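Side-chain contacts in thioredoxin reductase (Streptomyces clavuligerus, PDB 4NTD), which catalyses disulfide bond formation in natural products as the FAD-dependent enzyme HlmI, probably closing the disulfide of holomycin: residues 115-120 and 324-329; 159-164 and 257-262; 34-39 and 104-109; 152-157 and 230-235. All coordinates share one frame; numbering follows the deposited sequence. Where two conformers were deposited one is given.

Contact 1: residues 115-120 and 324-329; sequences DDAPRF and VDEDVA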
# COMPACT_ATOMS: atom_id res chain seq x y z
N ASP A 115 7.02 25.09 13.99
CA ASP A 115 6.29 24.30 12.98
C ASP A 115 7.17 23.94 11.78
O ASP A 115 6.95 22.91 11.14
CB ASP A 115 5.05 25.05 12.49
CG ASP A 115 3.89 25.01 13.49
OD1 ASP A 115 4.10 24.59 14.65
OD2 ASP A 115 2.77 25.41 13.11
N ASP A 116 8.14 24.80 11.47
CA ASP A 116 9.04 24.60 10.32
C ASP A 116 10.31 23.80 10.65
O ASP A 116 11.09 23.48 9.75
CB ASP A 116 9.43 25.95 9.71
CG ASP A 116 10.39 26.75 10.59
OD1 ASP A 116 10.38 26.55 11.82
OD2 ASP A 116 11.15 27.57 10.04
N ALA A 117 10.52 23.51 11.93
CA ALA A 117 11.62 22.64 12.36
C ALA A 117 11.18 21.81 13.56
O ALA A 117 11.69 21.98 14.67
CB ALA A 117 12.85 23.47 12.70
N PRO A 118 10.22 20.89 13.35
CA PRO A 118 9.70 20.09 14.46
C PRO A 118 10.75 19.20 15.12
O PRO A 118 11.70 18.76 14.47
CB PRO A 118 8.61 19.21 13.81
CG PRO A 118 8.36 19.77 12.46
CD PRO A 118 9.56 20.57 12.06
N ARG A 119 10.56 18.95 16.41
CA ARG A 119 11.33 17.97 17.16
C ARG A 119 10.38 17.34 18.17
O ARG A 119 9.38 17.95 18.54
CB ARG A 119 12.52 18.65 17.86
CG ARG A 119 13.27 17.78 18.86
CD ARG A 119 14.69 18.28 19.10
NE ARG A 119 15.49 18.21 17.88
CZ ARG A 119 16.20 17.15 17.47
NH1 ARG A 119 16.24 16.03 18.19
NH2 ARG A 119 16.88 17.22 16.34
N PHE A 120 10.68 16.11 18.59
CA PHE A 120 9.82 15.38 19.52
C PHE A 120 10.63 14.65 20.58
O PHE A 120 11.74 14.20 20.33
CB PHE A 120 8.96 14.36 18.77
CG PHE A 120 8.14 14.96 17.67
CD1 PHE A 120 6.84 15.37 17.90
CD2 PHE A 120 8.68 15.14 16.40
CE1 PHE A 120 6.08 15.94 16.89
CE2 PHE A 120 7.93 15.71 15.39
CZ PHE A 120 6.63 16.11 15.63
N VAL A 324 14.44 16.65 3.64
CA VAL A 324 15.37 17.29 2.71
C VAL A 324 15.02 18.78 2.57
O VAL A 324 15.90 19.63 2.62
CB VAL A 324 15.38 16.61 1.32
CG1 VAL A 324 16.15 17.44 0.31
CG2 VAL A 324 15.97 15.21 1.43
N ASP A 325 13.73 19.09 2.41
CA ASP A 325 13.30 20.48 2.33
C ASP A 325 13.75 21.28 3.56
O ASP A 325 14.21 22.41 3.43
CB ASP A 325 11.77 20.59 2.17
CG ASP A 325 11.28 20.07 0.82
OD1 ASP A 325 10.07 19.81 0.70
OD2 ASP A 325 12.10 19.91 -0.11
N GLU A 326 13.64 20.68 4.74
CA GLU A 326 14.12 21.32 5.97
C GLU A 326 15.65 21.42 5.99
O GLU A 326 16.20 22.46 6.38
CB GLU A 326 13.62 20.58 7.21
CG GLU A 326 13.88 21.34 8.50
CD GLU A 326 13.50 20.56 9.74
OE1 GLU A 326 12.34 20.14 9.86
OE2 GLU A 326 14.38 20.36 10.60
N ASP A 327 16.34 20.35 5.59
CA ASP A 327 17.81 20.34 5.51
C ASP A 327 18.30 21.48 4.61
O ASP A 327 19.25 22.18 4.96
CB ASP A 327 18.33 18.99 4.97
CG ASP A 327 18.13 17.83 5.95
OD1 ASP A 327 18.05 18.05 7.18
OD2 ASP A 327 18.06 16.67 5.48
N VAL A 328 17.65 21.66 3.47
CA VAL A 328 18.02 22.71 2.51
C VAL A 328 17.74 24.10 3.07
O VAL A 328 18.60 24.98 3.01
CB VAL A 328 17.28 22.53 1.16
CG1 VAL A 328 17.52 23.72 0.23
CG2 VAL A 328 17.72 21.25 0.47
N ALA A 329 16.54 24.29 3.62
CA ALA A 329 16.15 25.59 4.19
C ALA A 329 17.08 26.01 5.33
O ALA A 329 17.43 27.19 5.44
CB ALA A 329 14.70 25.55 4.66
O HOH W 1 10.01 21.23 8.36
O HOH W 2 13.92 18.70 12.73
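Glu326 OE2 takes a hydrogen bond of 2.7 Å from water 2, which also donates to Pro118 O, and the same carboxylate oxygen forms a salt bridge with Arg133. Its twin, OE1, is engaged in the same style: water 1 donates to Glu326 OE1 and, at 2.9 Å, to Asp116 O, and Arg134 supplies the salt bridge. Two waters and two arginines thus grip one carboxylate and fix how it is turned. Direct contact with the 115-120 loop is only van der Waals, with Glu326 OE1 3.6 Å from Pro118 CD and equally near Ala117 CA. The glutamate reaches this far because its chain is stretched, CG anti to the backbone N (chi1 -169°) and CD anti beyond it (chi2 -175°). An alanine here would strip both arginines of this acidic mate and probably leave the two waters without their carboxylate acceptor. Pro118 packs on Arg134, at the start of strand 134-137, while Arg119 and Phe120 lie in strand 119-124. Across from the loop runs the long helix 305-338, whose next face along, through Val324 and Asp325, meets Leu189 and Arg186 of the second subunit.

Contact 2: residues 159-164 and 257-262; sequences LLHCPY and PRMVPR. With GSH (glutathione), chain B.
The redox-active Cys-Pro-Tyr-Cys motif of the thioredoxin reductase family opens helix 163-166, with Cys162 at its N-cap, and His161 just ahead of it packs against residues 257-262. That second segment includes strand 258-261, paired with strand 141-144; as in related reductases, the pair probably links the FAD and nucleotide domains. His161 carries the contact. With CG anti to the backbone N (chi1 162°), its imidazole swings out to these residues, and Pro257 CD lies over one face in a CH-pi contact, 3.8 Å from the centroid of the His161 ring. The Met259 side chain reaches toward the histidine and meets the ring obliquely, on the same side of its plane as Pro257 CD, its SD 4.8 Å from the same centroid in a sulfur-aromatic contact; glutathione lies on the other side. His161 also meets His187, the ring planes nearly parallel, and its NE2 lies 3.4 Å from glutathione N2. Replacing the histidine by an alanine would probably open a gap between Pro257 CD and the glutathione and leave Met259 freer to turn. The peptide is held as a mixed disulfide on Cys162. Cys162 is also seen bonded to Cys165, so the two bonds probably belong to different states. Tyr164 approaches the ligand sulfur obliquely, CD2 3.2 Å from glutathione SG2, and the covalent link itself, Cys162 SG to glutathione SG2, measures 2.0 Å.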
# COMPACT_ATOMS: atom_id res chain seq x y z
N LEU A 159 -12.94 -18.79 15.52
CA LEU A 159 -13.74 -17.60 15.78
C LEU A 159 -12.96 -16.46 15.14
O LEU A 159 -11.86 -16.12 15.58
CB LEU A 159 -13.93 -17.38 17.29
CG LEU A 159 -14.92 -16.31 17.78
CD1 LEU A 159 -14.40 -14.90 17.59
CD2 LEU A 159 -16.30 -16.46 17.15
N LEU A 160 -13.52 -15.89 14.07
CA LEU A 160 -12.77 -15.02 13.17
C LEU A 160 -13.53 -13.74 12.84
O LEU A 160 -14.69 -13.58 13.22
CB LEU A 160 -12.46 -15.78 11.88
CG LEU A 160 -11.74 -17.13 12.04
CD1 LEU A 160 -11.77 -17.92 10.75
CD2 LEU A 160 -10.31 -16.92 12.52
N HIS A 161 -12.87 -12.83 12.14
CA HIS A 161 -13.53 -11.61 11.67
C HIS A 161 -13.43 -11.44 10.15
O HIS A 161 -14.45 -11.32 9.47
CB HIS A 161 -12.97 -10.37 12.38
CG HIS A 161 -13.27 -9.09 11.68
ND1 HIS A 161 -12.29 -8.21 11.28
CD2 HIS A 161 -14.45 -8.54 11.29
CE1 HIS A 161 -12.85 -7.17 10.68
NE2 HIS A 161 -14.16 -7.35 10.67
N CYS A 162 -12.21 -11.45 9.63
CA CYS A 162 -11.91 -10.91 8.30
C CYS A 162 -12.14 -11.97 7.18
O CYS A 162 -11.40 -12.95 7.08
CB CYS A 162 -10.49 -10.23 8.41
SG CYS A 162 -9.80 -9.84 6.79
N PRO A 163 -13.19 -11.76 6.33
CA PRO A 163 -13.43 -12.71 5.23
C PRO A 163 -12.34 -12.75 4.15
O PRO A 163 -12.17 -13.78 3.50
CB PRO A 163 -14.76 -12.22 4.63
CG PRO A 163 -15.41 -11.46 5.73
CD PRO A 163 -14.27 -10.77 6.41
N TYR A 164 -11.62 -11.65 3.94
CA TYR A 164 -10.51 -11.65 2.98
C TYR A 164 -9.35 -12.49 3.50
O TYR A 164 -8.71 -13.22 2.74
CB TYR A 164 -10.07 -10.22 2.64
CG TYR A 164 -11.20 -9.44 2.00
CD1 TYR A 164 -11.64 -9.77 0.73
CD2 TYR A 164 -11.85 -8.43 2.69
CE1 TYR A 164 -12.70 -9.09 0.15
CE2 TYR A 164 -12.91 -7.74 2.11
CZ TYR A 164 -13.32 -8.08 0.84
OH TYR A 164 -14.36 -7.42 0.25
N PRO A 257 -15.76 -7.30 15.48
CA PRO A 257 -15.36 -6.69 16.75
C PRO A 257 -15.55 -5.18 16.75
O PRO A 257 -15.68 -4.58 15.68
CB PRO A 257 -13.86 -7.01 16.84
CG PRO A 257 -13.60 -8.09 15.84
CD PRO A 257 -14.61 -7.88 14.76
N ARG A 258 -15.59 -4.58 17.93
CA ARG A 258 -15.44 -3.13 18.04
C ARG A 258 -13.96 -2.85 17.85
O ARG A 258 -13.13 -3.25 18.68
CB ARG A 258 -15.93 -2.58 19.39
CG ARG A 258 -15.69 -1.08 19.54
CD ARG A 258 -16.30 -0.50 20.81
NE ARG A 258 -15.86 0.88 21.02
CZ ARG A 258 -15.08 1.28 22.02
NH1 ARG A 258 -14.67 0.41 22.93
NH2 ARG A 258 -14.73 2.55 22.12
N MET A 259 -13.62 -2.20 16.74
CA MET A 259 -12.22 -1.96 16.39
C MET A 259 -11.78 -0.58 16.85
O MET A 259 -12.27 0.43 16.35
CB MET A 259 -12.01 -2.13 14.89
CG MET A 259 -12.13 -3.57 14.45
SD MET A 259 -12.20 -3.72 12.66
CE MET A 259 -13.60 -4.81 12.52
N VAL A 260 -10.85 -0.56 17.80
CA VAL A 260 -10.42 0.66 18.44
C VAL A 260 -8.95 0.94 18.09
O VAL A 260 -8.07 0.21 18.53
CB VAL A 260 -10.59 0.57 19.97
CG1 VAL A 260 -10.26 1.90 20.63
CG2 VAL A 260 -12.02 0.15 20.31
N PRO A 261 -8.70 2.00 17.30
CA PRO A 261 -7.31 2.31 16.94
C PRO A 261 -6.50 2.75 18.15
O PRO A 261 -7.02 3.42 19.04
CB PRO A 261 -7.45 3.47 15.95
CG PRO A 261 -8.78 4.07 16.23
CD PRO A 261 -9.65 2.95 16.71
N ARG A 262 -5.22 2.36 18.19
CA ARG A 262 -4.33 2.79 19.25
C ARG A 262 -3.77 4.17 18.92
O ARG A 262 -2.57 4.32 18.67
CB ARG A 262 -3.20 1.77 19.45
CG ARG A 262 -3.66 0.39 19.87
CD ARG A 262 -2.53 -0.36 20.55
NE ARG A 262 -2.85 -1.76 20.83
CZ ARG A 262 -2.78 -2.75 19.94
NH1 ARG A 262 -2.38 -2.53 18.70
NH2 ARG A 262 -3.09 -3.98 20.31
N1 GSH B . -14.50 -2.83 6.69
CA1 GSH B . -15.65 -3.49 6.08
C1 GSH B . -16.75 -2.42 5.89
O11 GSH B . -17.46 -2.18 6.90
O12 GSH B . -16.86 -1.88 4.77
CB1 GSH B . -16.24 -4.55 6.98
CG1 GSH B . -16.26 -5.93 6.32
CD1 GSH B . -14.82 -6.43 6.18
OE1 GSH B . -14.23 -6.39 5.11
N2 GSH B . -14.35 -6.99 7.30
CA2 GSH B . -12.98 -7.52 7.41
C2 GSH B . -12.11 -6.38 7.74
O2 GSH B . -12.51 -5.28 8.11
CB2 GSH B . -12.31 -7.81 6.07
SG2 GSH B . -11.49 -9.43 5.75
N3 GSH B . -10.87 -6.72 7.41
CA3 GSH B . -9.85 -5.76 7.41
C3 GSH B . -8.68 -5.99 8.40
O31 GSH B . -8.53 -7.20 9.02
O32 GSH B . -7.80 -5.05 8.59

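Contact 3: residues 34-39 and 104-109; sequences VVIGAG and GEVDDV. With FAD (flavin-adenine dinucleotide), chain C.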
# COMPACT_ATOMS: atom_id res chain seq x y z
N VAL A 34 11.64 8.27 14.86
CA VAL A 34 11.22 7.18 15.73
C VAL A 34 9.94 6.59 15.15
O VAL A 34 8.95 7.30 14.95
CB VAL A 34 11.01 7.62 17.19
CG1 VAL A 34 10.42 6.49 18.02
CG2 VAL A 34 12.33 8.08 17.79
N VAL A 35 9.97 5.29 14.88
CA VAL A 35 8.80 4.56 14.39
C VAL A 35 8.21 3.81 15.57
O VAL A 35 8.88 2.97 16.18
CB VAL A 35 9.19 3.58 13.26
CG1 VAL A 35 7.97 2.83 12.75
CG2 VAL A 35 9.85 4.34 12.11
N ILE A 36 6.96 4.13 15.91
CA ILE A 36 6.28 3.52 17.05
C ILE A 36 5.35 2.42 16.53
O ILE A 36 4.31 2.70 15.93
CB ILE A 36 5.49 4.57 17.86
CG1 ILE A 36 6.42 5.73 18.25
CG2 ILE A 36 4.89 3.93 19.11
CD1 ILE A 36 5.72 6.91 18.89
N GLY A 37 5.76 1.18 16.77
CA GLY A 37 5.08 0.00 16.23
C GLY A 37 5.87 -0.58 15.07
O GLY A 37 6.24 0.14 14.14
N ALA A 38 6.12 -1.88 15.13
CA ALA A 38 6.89 -2.58 14.10
C ALA A 38 6.11 -3.77 13.54
O ALA A 38 6.62 -4.89 13.45
CB ALA A 38 8.24 -3.03 14.65
N GLY A 39 4.86 -3.51 13.18
CA GLY A 39 4.13 -4.37 12.26
C GLY A 39 4.62 -4.05 10.86
O GLY A 39 5.63 -3.37 10.68
N GLY A 104 9.63 -2.39 23.68
CA GLY A 104 9.07 -1.63 24.79
C GLY A 104 7.80 -0.92 24.36
O GLY A 104 7.32 -1.11 23.24
N GLU A 105 7.27 -0.10 25.26
CA GLU A 105 6.01 0.60 25.02
C GLU A 105 6.20 2.11 25.17
O GLU A 105 6.64 2.58 26.22
CB GLU A 105 4.93 0.12 26.00
CG GLU A 105 3.57 0.75 25.76
CD GLU A 105 2.49 0.25 26.71
OE1 GLU A 105 2.68 -0.78 27.38
OE2 GLU A 105 1.42 0.90 26.77
N VAL A 106 5.88 2.85 24.12
CA VAL A 106 5.88 4.31 24.18
C VAL A 106 4.61 4.75 24.89
O VAL A 106 3.51 4.34 24.51
CB VAL A 106 5.92 4.94 22.78
CG1 VAL A 106 5.83 6.46 22.87
CG2 VAL A 106 7.18 4.52 22.04
N ASP A 107 4.74 5.57 25.93
CA ASP A 107 3.56 6.09 26.63
C ASP A 107 3.39 7.61 26.53
O ASP A 107 2.41 8.15 27.02
CB ASP A 107 3.54 5.62 28.09
CG ASP A 107 4.53 6.35 28.96
OD1 ASP A 107 5.54 6.88 28.45
OD2 ASP A 107 4.30 6.39 30.19
N ASP A 108 4.33 8.30 25.87
CA ASP A 108 4.18 9.74 25.63
C ASP A 108 5.05 10.21 24.46
O ASP A 108 6.18 9.75 24.28
CB ASP A 108 4.53 10.54 26.89
CG ASP A 108 4.19 12.01 26.76
OD1 ASP A 108 3.09 12.34 26.27
OD2 ASP A 108 5.02 12.85 27.16
N VAL A 109 4.50 11.13 23.67
CA VAL A 109 5.25 11.86 22.65
C VAL A 109 4.92 13.35 22.80
O VAL A 109 3.75 13.73 22.77
CB VAL A 109 4.90 11.40 21.22
CG1 VAL A 109 5.75 12.13 20.19
CG2 VAL A 109 5.08 9.89 21.09
PA FAD C . 0.13 -4.35 13.59
O1A FAD C . 0.59 -5.43 12.65
O2A FAD C . -0.95 -4.68 14.59
O5B FAD C . 1.41 -3.82 14.40
C5B FAD C . 1.28 -2.78 15.36
C4B FAD C . 2.44 -2.88 16.33
O4B FAD C . 2.48 -1.72 17.15
C3B FAD C . 2.32 -4.08 17.26
O3B FAD C . 3.46 -4.94 17.14
C2B FAD C . 2.21 -3.48 18.66
O2B FAD C . 2.90 -4.26 19.64
C1B FAD C . 2.85 -2.11 18.47
N9A FAD C . 2.44 -1.06 19.42
C8A FAD C . 1.18 -0.64 19.67
N7A FAD C . 1.19 0.37 20.57
C5A FAD C . 2.47 0.61 20.90
C6A FAD C . 3.18 1.55 21.80
N6A FAD C . 2.49 2.44 22.54
N1A FAD C . 4.53 1.47 21.85
C2A FAD C . 5.23 0.58 21.11
N3A FAD C . 4.64 -0.30 20.28
C4A FAD C . 3.29 -0.33 20.13
N1 FAD C . -4.23 -9.35 7.16
C2 FAD C . -3.77 -9.94 6.03
O2 FAD C . -3.34 -9.20 5.12
N3 FAD C . -3.77 -11.28 5.86
C4 FAD C . -4.21 -12.12 6.81
O4 FAD C . -4.20 -13.35 6.61
C4X FAD C . -4.72 -11.56 8.08
N5 FAD C . -5.19 -12.33 9.09
C5X FAD C . -5.66 -11.76 10.24
C6 FAD C . -6.13 -12.57 11.26
C7 FAD C . -6.61 -12.03 12.45
C7M FAD C . -7.13 -12.93 13.54
C8 FAD C . -6.62 -10.55 12.62
C8M FAD C . -7.15 -9.94 13.89
C9 FAD C . -6.15 -9.73 11.61
C9A FAD C . -5.67 -10.28 10.41
N10 FAD C . -5.17 -9.46 9.36
C10 FAD C . -4.70 -10.09 8.19
C1' FAD C . -5.13 -7.99 9.43
C2' FAD C . -3.77 -7.57 10.00
O2' FAD C . -3.74 -7.86 11.41
C3' FAD C . -3.50 -6.09 9.78
O3' FAD C . -3.59 -5.79 8.38
C4' FAD C . -2.11 -5.65 10.26
O4' FAD C . -1.85 -6.13 11.59
C5' FAD C . -1.98 -4.13 10.28
O5' FAD C . -0.59 -3.80 10.36
P FAD C . -0.08 -2.57 11.26
O1P FAD C . -1.00 -1.40 11.06
O2P FAD C . 1.40 -2.43 11.02
O3P FAD C . -0.36 -3.03 12.79
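Ile36 forks at CB into two branches, which together cover Val106, Val109 and the adenine of FAD. The short branch, CG2, lies 3.8 Å from Val106 CG2 and also reaches the base, where Ile36 CG2 is 3.7 Å from FAD N1A. Along the long branch, CG1 passes Val106 CG2 at 4.1 Å. With CG1 anti to the carbonyl carbon (chi1 -53°) and the chain straight beyond it, CD1 is carried on to Val109, ending 3.8 Å from Val109 CG2, while Val106 CG1 flanks it as well. Ile36 and Val106 cross at about a right angle; past Val109 the isoleucine slides in the opposite direction. This is the Rossmann-type dinucleotide fold: strand 31-36 runs into the glycine-rich turn that receives the cofactor, and its last side chain packs on strand 106-112 of the neighbouring antiparallel sheet. A classic beta bulge at Asp107 and Asp108, both facing Arg123, lets Val106 and Val109 point to the same isoleucine although they are three residues apart. The adenine is read by the Val106 backbone through two nearly straight bonds: Val106 N donates to FAD N1A at 3.0 Å (161°), and FAD N6A donates to Val106 O at 2.9 Å (167°). In the turn, Gly37 CA comes within 3.3 Å of FAD O4B; a CB there would strike that ribose oxygen, and one on Gly39 would run into FAD O5B.

Contact 4: residues 152-157 and 230-235; sequences RERWGK and LVVEDD
Arg154 leaves the helix with CG anti to its carbonyl carbon (chi1 -55°), and bends at chi2 (-49°) and chi3 (-59°) curl the chain slantwise across Val232 and deliver the guanidinium to Asp235. The partner is a beta hairpin: strands 227-233 and 236-242 are joined by a tight turn through Asp234 and Asp235, both with positive phi. Arg154 itself sits at the C-terminal end of helix 151-154. Its CD packs 3.7 Å from Val232 CG2, and the flat group is sandwiched, Val232 CG1 over one face and Lys157 CD, offset toward the rim, over the other. At the edge, Arg154 NH1 forms a salt bridge of 2.9 Å with Asp235 OD2. The oxygen lies in the guanidinium plane but is met from above its own carboxylate plane, the two planes standing almost perpendicular. Arg154 NH2 adds a weak bond to the carbonyl, Asp235 O. Asp158, the residue after Lys157, makes a salt bridge with Arg154 NE, so the arginine ties the hairpin turn to its own following loop, and two acids together probably hold its rotation. A second positive charge stands near the turn, Lys157 NZ being 4.2 Å from Asp235 OD2, beyond salt-bridge range.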
# COMPACT_ATOMS: atom_id res chain seq x y z
N ARG A 152 -12.75 -15.81 23.26
CA ARG A 152 -11.33 -15.52 23.48
C ARG A 152 -10.43 -16.69 23.09
O ARG A 152 -9.40 -16.50 22.44
CB ARG A 152 -11.05 -15.15 24.94
CG ARG A 152 -11.16 -13.67 25.26
CD ARG A 152 -10.34 -13.30 26.48
NE ARG A 152 -10.70 -14.08 27.67
CZ ARG A 152 -10.03 -15.13 28.16
NH1 ARG A 152 -8.92 -15.57 27.58
NH2 ARG A 152 -10.49 -15.74 29.24
N GLU A 153 -10.83 -17.89 23.50
CA GLU A 153 -10.03 -19.09 23.28
C GLU A 153 -9.88 -19.42 21.79
O GLU A 153 -8.81 -19.85 21.36
CB GLU A 153 -10.64 -20.27 24.05
CG GLU A 153 -10.54 -20.15 25.57
CD GLU A 153 -11.65 -19.32 26.19
OE1 GLU A 153 -12.51 -18.81 25.45
OE2 GLU A 153 -11.65 -19.19 27.43
N ARG A 154 -10.94 -19.21 21.03
CA ARG A 154 -10.97 -19.59 19.61
C ARG A 154 -10.61 -18.48 18.63
O ARG A 154 -10.51 -18.74 17.43
CB ARG A 154 -12.34 -20.19 19.27
CG ARG A 154 -12.77 -21.36 20.16
CD ARG A 154 -11.70 -22.44 20.30
NE ARG A 154 -11.30 -23.02 19.03
CZ ARG A 154 -10.36 -23.95 18.88
NH1 ARG A 154 -9.69 -24.42 19.93
NH2 ARG A 154 -10.07 -24.42 17.67
N TRP A 155 -10.43 -17.26 19.12
CA TRP A 155 -10.06 -16.10 18.29
C TRP A 155 -8.82 -16.39 17.45
O TRP A 155 -7.78 -16.79 17.99
CB TRP A 155 -9.85 -14.87 19.18
CG TRP A 155 -9.37 -13.61 18.50
CD1 TRP A 155 -8.20 -12.94 18.74
CD2 TRP A 155 -10.07 -12.84 17.50
NE1 TRP A 155 -8.12 -11.82 17.95
CE2 TRP A 155 -9.25 -11.73 17.19
CE3 TRP A 155 -11.30 -12.98 16.85
CZ2 TRP A 155 -9.62 -10.77 16.24
CZ3 TRP A 155 -11.67 -12.02 15.91
CH2 TRP A 155 -10.83 -10.93 15.62
N GLY A 156 -8.93 -16.20 16.14
CA GLY A 156 -7.83 -16.46 15.21
C GLY A 156 -7.72 -17.88 14.70
O GLY A 156 -6.95 -18.16 13.77
N LYS A 157 -8.49 -18.79 15.30
CA LYS A 157 -8.52 -20.19 14.88
C LYS A 157 -9.80 -20.47 14.09
O LYS A 157 -9.76 -20.62 12.87
CB LYS A 157 -8.40 -21.12 16.09
CG LYS A 157 -7.08 -20.99 16.84
CD LYS A 157 -7.06 -21.87 18.08
CE LYS A 157 -5.78 -21.66 18.88
NZ LYS A 157 -5.53 -22.78 19.82
N LEU A 230 -19.77 -20.71 22.75
CA LEU A 230 -19.29 -21.47 21.62
C LEU A 230 -18.99 -22.86 22.16
O LEU A 230 -18.43 -23.00 23.25
CB LEU A 230 -18.02 -20.85 21.04
CG LEU A 230 -18.11 -19.41 20.54
CD1 LEU A 230 -16.78 -18.99 19.93
CD2 LEU A 230 -19.24 -19.24 19.54
N VAL A 231 -19.38 -23.89 21.41
CA VAL A 231 -19.13 -25.28 21.81
C VAL A 231 -17.84 -25.76 21.16
O VAL A 231 -17.73 -25.79 19.93
CB VAL A 231 -20.30 -26.20 21.41
CG1 VAL A 231 -20.04 -27.62 21.89
CG2 VAL A 231 -21.61 -25.67 21.97
N VAL A 232 -16.87 -26.13 21.99
CA VAL A 232 -15.55 -26.58 21.53
C VAL A 232 -15.28 -27.98 22.05
O VAL A 232 -15.41 -28.24 23.25
CB VAL A 232 -14.44 -25.63 22.03
CG1 VAL A 232 -13.08 -26.08 21.52
CG2 VAL A 232 -14.73 -24.19 21.60
N GLU A 233 -14.91 -28.89 21.14
CA GLU A 233 -14.58 -30.27 21.50
C GLU A 233 -13.37 -30.75 20.70
O GLU A 233 -13.32 -30.57 19.48
CB GLU A 233 -15.78 -31.19 21.24
CG GLU A 233 -17.00 -30.88 22.10
CD GLU A 233 -18.21 -31.74 21.76
OE1 GLU A 233 -18.08 -32.68 20.95
OE2 GLU A 233 -19.30 -31.46 22.31
N ASP A 234 -12.40 -31.35 21.39
CA ASP A 234 -11.15 -31.82 20.78
C ASP A 234 -10.43 -30.72 19.99
O ASP A 234 -9.97 -30.94 18.87
CB ASP A 234 -11.40 -33.05 19.89
CG ASP A 234 -12.00 -34.22 20.66
OD1 ASP A 234 -11.90 -34.25 21.91
OD2 ASP A 234 -12.56 -35.13 20.01
N ASP A 235 -10.35 -29.54 20.60
CA ASP A 235 -9.63 -28.39 20.04
C ASP A 235 -10.18 -27.89 18.70
O ASP A 235 -9.43 -27.38 17.86
CB ASP A 235 -8.13 -28.70 19.92
CG ASP A 235 -7.28 -27.45 19.77
OD1 ASP A 235 -6.27 -27.51 19.04
OD2 ASP A 235 -7.61 -26.41 20.38

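Contacts 2 and 3 are buried and frame bound groups, glutathione and the FAD adenine, with aromatic and sulfur packing in one and aliphatic packing in the other. Contacts 1 and 4 lie farther out, on opposite sides of the chain's centre, and rely on charge: the acid of contact 1 meets its loop through water, whereas in contact 4 arginine and aspartate bond directly. Contacts 1 and 3 share the antiparallel sheet of strands 106-112 and 119-124, touching through Phe120 and Val109. Contacts 2 and 4 also adjoin, with Trp155 against His161 and Leu159 against Leu230, and their segments alternate along the chain. Contact 1 closes the loop that encloses both.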